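Local coordinates for regulatory protein, TetR family (Rhodobacter sphaeroides 2.4.1, PDB 3BRU) that represses transcription of its own operon, probably by binding two operator sequences in the promoter, at residues W155-A160 with A182-W186. Numbering follows the deposited sequence.
Sequences WQRRTA and AEAFW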
loop_
_atom_site.group_PDB
_atom_site.type_symbol
_atom_site.label_atom_id
_atom_site.label_comp_id
_atom_site.label_asym_id
_atom_site.label_seq_id
_atom_site.Cartn_x
_atom_site.Cartn_y
_atom_site.Cartn_z
ATOM N N TRP A 155 14.240 -6.494 4.901
ATOM C CA TRP A 155 13.231 -6.880 5.854
ATOM C C TRP A 155 12.761 -8.319 5.630
ATOM O O TRP A 155 12.601 -9.094 6.608
ATOM C CB TRP A 155 12.079 -5.914 5.786
ATOM C CG TRP A 155 12.430 -4.500 6.181
ATOM C CD1 TRP A 155 13.569 -4.060 6.835
ATOM C CD2 TRP A 155 11.618 -3.339 5.978
ATOM N NE1 TRP A 155 13.510 -2.694 7.024
ATOM C CE2 TRP A 155 12.326 -2.227 6.517
ATOM C CE3 TRP A 155 10.350 -3.124 5.390
ATOM C CZ2 TRP A 155 11.816 -0.921 6.469
ATOM C CZ3 TRP A 155 9.835 -1.822 5.352
ATOM C CH2 TRP A 155 10.566 -0.739 5.890
ATOM N N GLN A 156 12.541 -8.670 4.357
ATOM C CA GLN A 156 12.132 -10.004 3.944
ATOM C C GLN A 156 13.171 -11.077 4.266
ATOM O O GLN A 156 12.818 -12.142 4.732
ATOM C CB GLN A 156 11.811 -10.012 2.434
ATOM C CG GLN A 156 10.459 -9.412 2.094
ATOM C CD GLN A 156 10.198 -9.253 0.591
ATOM O OE1 GLN A 156 9.250 -8.570 0.209
ATOM N NE2 GLN A 156 11.041 -9.859 -0.259
ATOM N N ARG A 157 14.443 -10.792 4.030
ATOM C CA ARG A 157 15.533 -11.719 4.389
ATOM C C ARG A 157 15.609 -11.978 5.903
ATOM O O ARG A 157 15.910 -13.099 6.344
ATOM C CB ARG A 157 16.879 -11.147 3.956
ATOM C CG ARG A 157 17.466 -11.773 2.763
ATOM C CD ARG A 157 18.870 -11.181 2.442
ATOM N NE ARG A 157 18.766 -9.895 1.746
ATOM C CZ ARG A 157 19.161 -8.729 2.254
ATOM N NH1 ARG A 157 19.741 -8.650 3.473
ATOM N NH2 ARG A 157 18.975 -7.632 1.532
ATOM N N ARG A 158 15.377 -10.944 6.708
ATOM C CA ARG A 158 15.432 -11.127 8.162
ATOM C C ARG A 158 14.259 -11.996 8.629
ATOM O O ARG A 158 14.410 -12.838 9.505
ATOM C CB ARG A 158 15.433 -9.782 8.887
ATOM C CG ARG A 158 16.667 -8.954 8.607
ATOM C CD ARG A 158 16.674 -7.703 9.489
ATOM N NE ARG A 158 16.907 -8.038 10.895
ATOM C CZ ARG A 158 17.188 -7.155 11.860
ATOM N NH1 ARG A 158 17.267 -5.845 11.594
ATOM N NH2 ARG A 158 17.406 -7.595 13.094
ATOM N N THR A 159 13.106 -11.794 7.989
ATOM C CA THR A 159 11.857 -12.470 8.316
ATOM C C THR A 159 11.865 -13.947 7.895
ATOM O O THR A 159 11.410 -14.788 8.659
ATOM C CB THR A 159 10.679 -11.688 7.716
ATOM O OG1 THR A 159 10.817 -10.330 8.128
ATOM C CG2 THR A 159 9.322 -12.204 8.179
ATOM N N ALA A 160 12.390 -14.248 6.709
ATOM C CA ALA A 160 12.572 -15.630 6.260
ATOM C C ALA A 160 13.492 -16.388 7.205
ATOM O O ALA A 160 13.245 -17.541 7.521
ATOM C CB ALA A 160 13.110 -15.670 4.869
ATOM N N ALA A 182 7.685 -14.977 4.038
ATOM C CA ALA A 182 8.283 -13.683 4.401
ATOM C C ALA A 182 7.844 -12.584 3.432
ATOM O O ALA A 182 7.595 -11.463 3.850
ATOM C CB ALA A 182 9.812 -13.776 4.452
ATOM N N GLU A 183 7.774 -12.918 2.129
ATOM C CA GLU A 183 7.366 -11.976 1.145
ATOM C C GLU A 183 5.882 -11.692 1.311
ATOM O O GLU A 183 5.473 -10.531 1.268
ATOM C CB GLU A 183 7.677 -12.455 -0.279
ATOM C CG GLU A 183 7.351 -11.358 -1.300
ATOM C CD GLU A 183 7.599 -11.753 -2.739
ATOM O OE1 GLU A 183 7.839 -12.958 -2.996
ATOM O OE2 GLU A 183 7.533 -10.861 -3.620
ATOM N N ALA A 184 5.070 -12.731 1.485
ATOM C CA ALA A 184 3.650 -12.496 1.718
ATOM C C ALA A 184 3.405 -11.674 2.992
ATOM O O ALA A 184 2.582 -10.774 2.943
ATOM C CB ALA A 184 2.861 -13.778 1.738
ATOM N N PHE A 185 4.133 -11.939 4.101
ATOM C CA PHE A 185 4.059 -11.070 5.294
ATOM C C PHE A 185 4.284 -9.571 4.985
ATOM O O PHE A 185 3.474 -8.740 5.390
ATOM C CB PHE A 185 5.011 -11.489 6.442
ATOM C CG PHE A 185 4.887 -10.603 7.673
ATOM C CD1 PHE A 185 3.922 -10.868 8.638
ATOM C CD2 PHE A 185 5.663 -9.459 7.821
ATOM C CE1 PHE A 185 3.768 -10.027 9.761
ATOM C CE2 PHE A 185 5.504 -8.607 8.928
ATOM C CZ PHE A 185 4.555 -8.901 9.906
ATOM N N TRP A 186 5.372 -9.233 4.293
ATOM C CA TRP A 186 5.686 -7.823 4.018
ATOM C C TRP A 186 4.749 -7.144 3.008
ATOM O O TRP A 186 4.431 -5.935 3.159
ATOM C CB TRP A 186 7.191 -7.613 3.706
ATOM C CG TRP A 186 7.971 -7.713 5.003
ATOM C CD1 TRP A 186 8.637 -8.802 5.471
ATOM C CD2 TRP A 186 8.048 -6.712 6.035
ATOM N NE1 TRP A 186 9.145 -8.542 6.740
ATOM C CE2 TRP A 186 8.794 -7.268 7.103
ATOM C CE3 TRP A 186 7.559 -5.392 6.156
ATOM C CZ2 TRP A 186 9.097 -6.544 8.269
ATOM C CZ3 TRP A 186 7.837 -4.680 7.327
ATOM C CH2 TRP A 186 8.603 -5.260 8.361
#
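Polar groups buried between two helices generally need hydrogen-bonding partners, and in this compact example one is found across the helix crossing. W155 begins segment 155-160. Its CB lies over the face of the six-membered ring of W186, a CH-pi contact with 4.0 Å from W155 CB to the ring centroid. The two six-membered rings meet obliquely, with planes at 38° and W155 CE3 3.5 Å from W186 CZ3; beyond them the W155 indole packs against F89 of helix 74-97. The next residue, Q156, has its CG 3.9 Å from W186 CD1, and the methyl CB of A182 packs against Q156 O at 3.4 Å. The amide oxygen OE1 of Q156 is hydrogen-bonded to R195 of the second subunit, and nearby E183 similarly bonds S207 of that subunit, so this side of the crossing borders the dimer interface. The helices involved, 143-167 and 178-199, belong to the all-helical C-terminal domain that TetR-family repressors use for dimerization. Here their local axes cross at 126° and approach to 8.9 Å. R158 turns elsewhere, forming a salt bridge to D94 of helix 74-97. T159 then supplies the polar link: W186 NE1 donates a nearly linear hydrogen bond to T159 OG1 (2.8 Å, 172°), while T159 OG1 donates to W155 O at 2.6 Å, within its own helix. The hydroxyl thus relays the indole N-H to a carbonyl already accepting from T159 N. At A160 small residues let the backbones close in, with 5.1 Å between A160 CA and A182 CA and 3.8 Å between A160 CB and A182 CB.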